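Local structure of aminotransferase (Streptomyces pactum, 4ZM4) at residues A15-G20 / P41-S46; D81-Q86 / N314-R319; W195-A200 / E383-R388. The protein belongs to the class-III aminotransferases, a family of pyridoxal-5'-phosphate enzymes, and is found here as an assembly of two chains. The protein carries 1 engineered substitution. One frame throughout, in Å; residues are numbered along the deposited sequence.

Interaction 1 (A15-G20 / P41-S46)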
# COMPACT_ATOMS: atom_id res chain seq x y z
N ALA B 15 -23.59 -15.30 -8.30
CA ALA B 15 -22.83 -16.52 -8.01
C ALA B 15 -21.94 -16.92 -9.17
O ALA B 15 -20.77 -17.25 -8.97
CB ALA B 15 -23.76 -17.66 -7.64
N GLU B 16 -22.49 -16.89 -10.38
CA GLU B 16 -21.74 -17.24 -11.58
C GLU B 16 -20.63 -16.24 -11.85
O GLU B 16 -19.55 -16.61 -12.32
CB GLU B 16 -22.67 -17.34 -12.82
CG GLU B 16 -23.52 -18.62 -12.86
CD GLU B 16 -24.77 -18.54 -13.73
OE1 GLU B 16 -25.11 -17.45 -14.25
OE2 GLU B 16 -25.42 -19.60 -13.89
N SER B 17 -20.92 -14.97 -11.61
CA SER B 17 -19.97 -13.92 -11.87
C SER B 17 -18.83 -13.99 -10.87
O SER B 17 -17.66 -13.81 -11.24
CB SER B 17 -20.67 -12.55 -11.87
OG SER B 17 -19.73 -11.54 -11.57
N LEU B 18 -19.13 -14.31 -9.61
CA LEU B 18 -18.08 -14.61 -8.60
C LEU B 18 -17.21 -15.82 -8.94
O LEU B 18 -16.00 -15.79 -8.71
CB LEU B 18 -18.68 -14.81 -7.21
CG LEU B 18 -17.67 -15.02 -6.07
CD1 LEU B 18 -16.68 -13.88 -5.95
CD2 LEU B 18 -18.36 -15.22 -4.73
N ASP B 19 -17.79 -16.85 -9.52
CA ASP B 19 -17.01 -18.02 -9.95
C ASP B 19 -16.05 -17.63 -11.07
O ASP B 19 -14.93 -18.14 -11.11
CB ASP B 19 -17.93 -19.19 -10.41
CG ASP B 19 -18.57 -19.93 -9.23
OD1 ASP B 19 -17.99 -19.97 -8.14
OD2 ASP B 19 -19.67 -20.50 -9.40
N GLY B 20 -16.49 -16.75 -11.97
CA GLY B 20 -15.63 -16.21 -13.00
C GLY B 20 -14.47 -15.45 -12.40
O GLY B 20 -13.30 -15.57 -12.83
N PRO B 41 -23.41 -14.66 -2.51
CA PRO B 41 -22.62 -13.87 -3.47
C PRO B 41 -23.25 -12.56 -3.87
O PRO B 41 -24.46 -12.48 -4.08
CB PRO B 41 -22.51 -14.80 -4.68
CG PRO B 41 -22.58 -16.17 -4.09
CD PRO B 41 -23.48 -16.08 -2.89
N LEU B 42 -22.39 -11.54 -4.00
CA LEU B 42 -22.75 -10.21 -4.46
C LEU B 42 -21.56 -9.67 -5.20
O LEU B 42 -20.49 -9.54 -4.61
CB LEU B 42 -23.06 -9.31 -3.26
CG LEU B 42 -23.77 -7.97 -3.53
CD1 LEU B 42 -23.94 -7.25 -2.21
CD2 LEU B 42 -23.03 -7.07 -4.51
N VAL B 43 -21.72 -9.39 -6.50
CA VAL B 43 -20.68 -8.79 -7.28
C VAL B 43 -21.15 -7.41 -7.71
O VAL B 43 -22.22 -7.26 -8.28
CB VAL B 43 -20.32 -9.63 -8.53
CG1 VAL B 43 -19.19 -8.97 -9.29
CG2 VAL B 43 -19.94 -11.03 -8.14
N VAL B 44 -20.33 -6.40 -7.48
CA VAL B 44 -20.73 -5.02 -7.77
C VAL B 44 -20.54 -4.68 -9.23
O VAL B 44 -19.57 -5.11 -9.85
CB VAL B 44 -19.94 -4.01 -6.90
CG1 VAL B 44 -20.33 -2.58 -7.25
CG2 VAL B 44 -20.20 -4.28 -5.41
N ARG B 45 -21.50 -3.95 -9.78
CA ARG B 45 -21.43 -3.39 -11.11
C ARG B 45 -21.14 -1.87 -11.04
O ARG B 45 -20.38 -1.34 -11.84
CB ARG B 45 -22.76 -3.62 -11.82
CG ARG B 45 -22.98 -2.76 -13.08
CD ARG B 45 -24.07 -3.35 -13.97
NE ARG B 45 -23.66 -4.65 -14.50
CZ ARG B 45 -24.46 -5.51 -15.14
NH1 ARG B 45 -25.74 -5.22 -15.32
NH2 ARG B 45 -23.98 -6.67 -15.59
N SER B 46 -21.78 -1.20 -10.08
CA SER B 46 -21.56 0.21 -9.88
C SER B 46 -22.00 0.58 -8.46
O SER B 46 -22.66 -0.20 -7.77
CB SER B 46 -22.31 1.02 -10.93
OG SER B 46 -23.70 1.21 -10.59

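Interaction 2 (D81-Q86 / N314-R319)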
# COMPACT_ATOMS: atom_id res chain seq x y z
N ASP B 81 -13.77 14.77 -8.98
CA ASP B 81 -13.38 15.79 -9.95
C ASP B 81 -11.99 16.29 -9.72
O ASP B 81 -11.24 16.51 -10.66
CB ASP B 81 -14.35 16.98 -9.92
CG ASP B 81 -15.72 16.64 -10.49
OD1 ASP B 81 -15.89 15.58 -11.14
OD2 ASP B 81 -16.64 17.48 -10.29
N ALA B 82 -11.63 16.51 -8.46
CA ALA B 82 -10.27 16.94 -8.12
C ALA B 82 -9.22 15.87 -8.52
O ALA B 82 -8.18 16.18 -9.13
CB ALA B 82 -10.16 17.31 -6.65
N VAL B 83 -9.52 14.61 -8.23
CA VAL B 83 -8.58 13.52 -8.54
C VAL B 83 -8.44 13.31 -10.04
O VAL B 83 -7.33 13.21 -10.56
CB VAL B 83 -8.98 12.22 -7.84
CG1 VAL B 83 -8.06 11.09 -8.26
CG2 VAL B 83 -8.93 12.40 -6.33
N ALA B 84 -9.56 13.36 -10.76
CA ALA B 84 -9.53 13.29 -12.22
C ALA B 84 -8.76 14.45 -12.87
O ALA B 84 -8.04 14.27 -13.85
CB ALA B 84 -10.94 13.25 -12.78
N ASP B 85 -8.90 15.64 -12.32
CA ASP B 85 -8.11 16.77 -12.77
C ASP B 85 -6.60 16.52 -12.60
O ASP B 85 -5.81 16.92 -13.43
CB ASP B 85 -8.51 18.02 -12.00
CG ASP B 85 -7.78 19.26 -12.50
OD1 ASP B 85 -7.88 19.51 -13.70
OD2 ASP B 85 -7.13 19.97 -11.70
N GLN B 86 -6.23 15.89 -11.50
CA GLN B 86 -4.84 15.56 -11.25
C GLN B 86 -4.28 14.54 -12.23
O GLN B 86 -3.10 14.63 -12.60
CB GLN B 86 -4.63 15.04 -9.82
CG GLN B 86 -3.21 15.20 -9.34
CD GLN B 86 -2.74 16.64 -9.51
OE1 GLN B 86 -3.39 17.55 -9.02
NE2 GLN B 86 -1.62 16.83 -10.19
N ASN B 314 1.96 10.22 -3.81
CA ASN B 314 1.83 10.58 -5.21
C ASN B 314 0.80 11.69 -5.35
O ASN B 314 -0.00 11.94 -4.45
CB ASN B 314 1.47 9.35 -6.08
CG ASN B 314 0.12 8.76 -5.76
OD1 ASN B 314 -0.93 9.22 -6.27
ND2 ASN B 314 0.11 7.71 -4.94
N HIS B 315 0.79 12.34 -6.50
CA HIS B 315 0.04 13.59 -6.66
C HIS B 315 -1.47 13.37 -6.68
O HIS B 315 -2.20 14.17 -6.09
CB HIS B 315 0.48 14.35 -7.92
CG HIS B 315 1.96 14.38 -8.13
ND1 HIS B 315 2.84 14.53 -7.10
CD2 HIS B 315 2.70 14.22 -9.25
CE1 HIS B 315 4.08 14.46 -7.57
NE2 HIS B 315 4.03 14.27 -8.87
N ALA B 316 -1.92 12.29 -7.30
CA ALA B 316 -3.34 11.91 -7.22
C ALA B 316 -3.79 11.67 -5.78
O ALA B 316 -4.78 12.25 -5.34
CB ALA B 316 -3.64 10.69 -8.06
N ALA B 317 -3.04 10.86 -5.04
CA ALA B 317 -3.36 10.59 -3.64
C ALA B 317 -3.44 11.87 -2.80
O ALA B 317 -4.39 12.06 -2.03
CB ALA B 317 -2.34 9.64 -3.00
N LEU B 318 -2.46 12.75 -2.94
CA LEU B 318 -2.46 14.01 -2.19
C LEU B 318 -3.51 15.02 -2.69
O LEU B 318 -4.08 15.77 -1.89
CB LEU B 318 -1.06 14.62 -2.12
CG LEU B 318 -0.03 13.69 -1.47
CD1 LEU B 318 1.23 14.46 -1.09
CD2 LEU B 318 -0.59 12.98 -0.23
N ARG B 319 -3.86 14.98 -3.97
CA ARG B 319 -5.03 15.74 -4.43
C ARG B 319 -6.30 15.26 -3.71
O ARG B 319 -7.16 16.06 -3.31
CB ARG B 319 -5.16 15.62 -5.96
CG ARG B 319 -6.16 16.59 -6.58
CD ARG B 319 -5.71 18.05 -6.48
NE ARG B 319 -6.73 18.94 -7.01
CZ ARG B 319 -6.86 19.27 -8.28
NH1 ARG B 319 -6.02 18.83 -9.21
NH2 ARG B 319 -7.85 20.05 -8.65

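Interaction 3 (W195-A200 / E383-R388)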
# COMPACT_ATOMS: atom_id res chain seq x y z
N TRP B 195 -8.03 -5.16 26.17
CA TRP B 195 -8.52 -3.80 26.05
C TRP B 195 -9.23 -3.40 27.35
O TRP B 195 -9.86 -4.25 27.95
CB TRP B 195 -9.50 -3.75 24.90
CG TRP B 195 -10.09 -2.39 24.50
CD1 TRP B 195 -11.37 -2.16 24.12
CD2 TRP B 195 -9.40 -1.13 24.35
NE1 TRP B 195 -11.53 -0.86 23.77
CE2 TRP B 195 -10.35 -0.21 23.90
CE3 TRP B 195 -8.10 -0.72 24.57
CZ2 TRP B 195 -10.04 1.10 23.66
CZ3 TRP B 195 -7.79 0.61 24.35
CH2 TRP B 195 -8.76 1.51 23.91
N ASN B 196 -9.05 -2.16 27.78
CA ASN B 196 -9.69 -1.60 28.95
C ASN B 196 -9.42 -2.38 30.23
O ASN B 196 -10.31 -2.54 31.06
CB ASN B 196 -11.19 -1.45 28.71
CG ASN B 196 -11.50 -0.33 27.71
OD1 ASN B 196 -10.88 0.72 27.74
ND2 ASN B 196 -12.48 -0.56 26.86
N ASP B 197 -8.19 -2.87 30.40
CA ASP B 197 -7.77 -3.58 31.64
C ASP B 197 -6.65 -2.80 32.32
O ASP B 197 -5.48 -3.11 32.12
CB ASP B 197 -7.29 -5.00 31.30
CG ASP B 197 -7.03 -5.83 32.54
OD1 ASP B 197 -6.91 -5.27 33.65
OD2 ASP B 197 -6.95 -7.06 32.41
N PRO B 198 -7.00 -1.76 33.12
CA PRO B 198 -5.96 -0.89 33.72
C PRO B 198 -4.97 -1.58 34.66
O PRO B 198 -3.79 -1.25 34.67
CB PRO B 198 -6.76 0.20 34.44
CG PRO B 198 -8.17 -0.25 34.47
CD PRO B 198 -8.37 -1.35 33.48
N ASP B 199 -5.44 -2.53 35.45
CA ASP B 199 -4.57 -3.31 36.35
C ASP B 199 -3.44 -3.98 35.54
O ASP B 199 -2.29 -3.84 35.86
CB ASP B 199 -5.36 -4.39 37.09
CG ASP B 199 -6.33 -3.83 38.13
OD1 ASP B 199 -6.13 -2.68 38.61
OD2 ASP B 199 -7.31 -4.57 38.49
N ALA B 200 -3.82 -4.70 34.48
CA ALA B 200 -2.88 -5.41 33.64
C ALA B 200 -1.90 -4.47 32.99
O ALA B 200 -0.70 -4.73 32.93
CB ALA B 200 -3.64 -6.22 32.57
N GLU B 383 -22.43 -4.47 29.52
CA GLU B 383 -21.57 -3.56 28.74
C GLU B 383 -20.14 -4.11 28.69
O GLU B 383 -19.30 -3.77 29.51
CB GLU B 383 -21.54 -2.11 29.24
CG GLU B 383 -22.71 -1.23 28.80
CD GLU B 383 -23.00 -1.26 27.30
OE1 GLU B 383 -24.17 -1.05 26.95
OE2 GLU B 383 -22.08 -1.50 26.48
N PRO B 384 -19.89 -5.03 27.75
CA PRO B 384 -18.59 -5.64 27.68
C PRO B 384 -17.55 -4.59 27.42
O PRO B 384 -17.81 -3.62 26.68
CB PRO B 384 -18.72 -6.60 26.49
CG PRO B 384 -19.83 -6.06 25.68
CD PRO B 384 -20.79 -5.53 26.69
N ARG B 385 -16.39 -4.75 28.05
CA ARG B 385 -15.31 -3.77 27.95
C ARG B 385 -14.21 -4.22 27.00
O ARG B 385 -13.32 -3.44 26.68
CB ARG B 385 -14.72 -3.47 29.33
CG ARG B 385 -14.00 -4.64 29.99
CD ARG B 385 -12.70 -4.19 30.70
NE ARG B 385 -12.21 -5.09 31.76
CZ ARG B 385 -11.37 -6.10 31.56
NH1 ARG B 385 -10.88 -6.40 30.34
NH2 ARG B 385 -11.00 -6.84 32.60
N ASP B 386 -14.30 -5.45 26.51
CA ASP B 386 -13.30 -5.96 25.61
C ASP B 386 -13.87 -7.04 24.71
O ASP B 386 -15.02 -7.41 24.85
CB ASP B 386 -12.07 -6.49 26.38
CG ASP B 386 -12.40 -7.67 27.28
OD1 ASP B 386 -13.35 -8.45 27.00
OD2 ASP B 386 -11.69 -7.83 28.30
N LEU B 387 -13.05 -7.49 23.76
CA LEU B 387 -13.43 -8.48 22.75
C LEU B 387 -14.00 -9.78 23.30
O LEU B 387 -14.98 -10.30 22.77
CB LEU B 387 -12.22 -8.77 21.82
CG LEU B 387 -12.31 -9.95 20.86
CD1 LEU B 387 -13.46 -9.73 19.89
CD2 LEU B 387 -10.99 -10.17 20.11
N ARG B 388 -13.35 -10.35 24.32
CA ARG B 388 -13.83 -11.62 24.91
C ARG B 388 -15.20 -11.47 25.54
O ARG B 388 -16.08 -12.30 25.32
CB ARG B 388 -12.86 -12.14 25.95
CG ARG B 388 -11.79 -13.00 25.33
CD ARG B 388 -10.52 -12.96 26.15
NE ARG B 388 -9.43 -13.50 25.38
CZ ARG B 388 -9.18 -14.80 25.23
NH1 ARG B 388 -9.96 -15.72 25.82
NH2 ARG B 388 -8.14 -15.20 24.46

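Interaction 1 (A15-G20 / P41-S46)
Val43 presents its forked isopropyl group to one turn of the helical segment 15-20, and the rest of the contact is arranged round that fork. CG1 lies anti to the backbone N and CG2 anti to the carbonyl carbon, so both methyls spread toward the helix. Ser17 reaches into the fork from the helix side: its OG, swung anti to the backbone N (chi1 156°), sits 3.5 Å from Val43 CG1 and equally 3.5 Å from Val43 CG2. This is a van der Waals approach of a hydroxyl to two methyls. CG2 also presses on the backbone, with Leu18 N 3.7 Å from Val43 CG2, and it meets Leu18 CB at 4.1 Å.

Leu18 links the two ends of the patch. With its CG anti to the backbone N (chi1 -176°), it crosses Pro41 at about a right angle and brings CD2 to 4.2 Å from Pro41 CB. The proline ring lies along the start of the turn, where Pro41 CB approaches Ala15 CA to 3.8 Å and Pro41 CG meets Ala15 CB at 4.0 Å.

Pro96 and His97 of the second subunit pack on Leu18 and Val43, which places this surface patch at the subunit interface. The side chain of Asn14, on helix 14-22, accepts from Val43 N through OD1 and ties the helix start to the extended chain. Beyond Val43 that chain enters strand 44-48, the outermost strand of this chain's mixed sheet, where Val44 makes backbone hydrogen bonds to the second subunit and Arg45 and Ser46 form a classic bulge opposite Arg53 of strand 51-54.

Interaction 2 (D81-Q86 / N314-R319)
Arg319 makes the close side of this contact, its side chain a knob among Ala82, Val83, Asp85 and Gln86. Bent at chi2 (68°), the chain lays Arg319 CG 3.3 Å from Ala82 O and carries the guanidinium across the helix, so that the same carbonyl oxygen sits over the centre of one face. At the edge, Arg319 NH1 and Arg319 NH2 both grip one atom, Asp85 OD2, at 3.0 and 3.1 Å, in plane and on its anti lone pair, while the carboxylate stands perpendicular to the guanidinium. Arg319 NH1 also donates to Gln86 OE1 at 2.9 Å, meeting that oxygen from above its carbonyl plane. Lys89 adds a second positive partner to Asp85 OD2, which would favour the ionised carboxylate.

The other side is looser though more deeply buried: Val83 CG1 and Ala316 CB come only to 4.4 Å, where the backbones are nearest. Asp81 is exposed, its side chain ending away from 314-319.

Helices 77-89 and 315-329 run nearly antiparallel here, their local axes 157° apart and 8.6 Å at closest approach. Phe87 of the second subunit packs on Val83, while Leu99 of helix 98-110 touches both Gln86 and Arg319.

Interaction 3 (W195-A200 / E383-R388)
Arg385 runs its side chain along Asn196 and ends between Asp197 and Asp386, and it can be read atom by atom. Arg385 CB lies 4.1 Å from Asn196 CB. From there chi1 (66°) directs CG into the crowded position between N and the carbonyl carbon, and a bend at chi2 turns the chain along the Asn196 backbone. CD comes tightly against the peptide oxygen, Asn196 O lying just 2.9 Å from Arg385 CD. Arg385 NE is the next atom past that oxygen, 3.3 Å from Asn196 O, but the angle is too poor for a hydrogen bond. Arg385 CZ also lies by Asn196 O.

The tip divides its attention. Arg385 NH1 makes a short salt bridge, 2.6 Å, to OD2 of its own neighbour Asp386, and a weak bond of 3.4 Å to Trp195 O (N-H...O 133°). Asp197 CB lies over one face of the guanidinium, and Arg385 NH2 is 4.1 Å from Asp197 OD2, with that oxygen well out of the guanidinium plane: attraction between charges, with no N-H aimed at it. Sitting between two aspartates, the arginine probably eases their mutual repulsion.

The straighter bond across the contact runs the other way. Asn196, in a left-handed backbone conformation, points ND2 at Arg385 O, 3.0 Å away at 160°, in the carbonyl plane and on a lone pair. Its amide is fixed further by Ala230 N, which donates to OD1, and by Pro228 O, which accepts from ND2.

Both segments lead into helices, each with an aspartate N-cap: Asp197 accepts from Ala200 N, Asp386 from Gln389 N. The contact therefore joins two capped helix starts. One follows strand 190-193 of the seven-stranded mixed sheet, the central sheet of the fold-type I architecture characteristic of class-III aminotransferases.

The three contacts lie well apart around the chain: centre to centre, interactions 1 and 2 are 30 Å from each other, 1 and 3 are 40 Å, and 2 and 3 are 42 Å, the last pair on opposite sides of the chain's centre. Interactions 1 and 2 both touch the second subunit, and His97 has a part in each: it meets His315 within its own chain, whereas Val43 packs on His97 of the second subunit. Interaction 3 stays within one chain, with the Trp195 side chain about 12 Å from the bound P3B. Interaction 2 neighbours the PLP pocket, since Asn314 ND2 bonds to the backbone oxygen of pocket residue Tyr311.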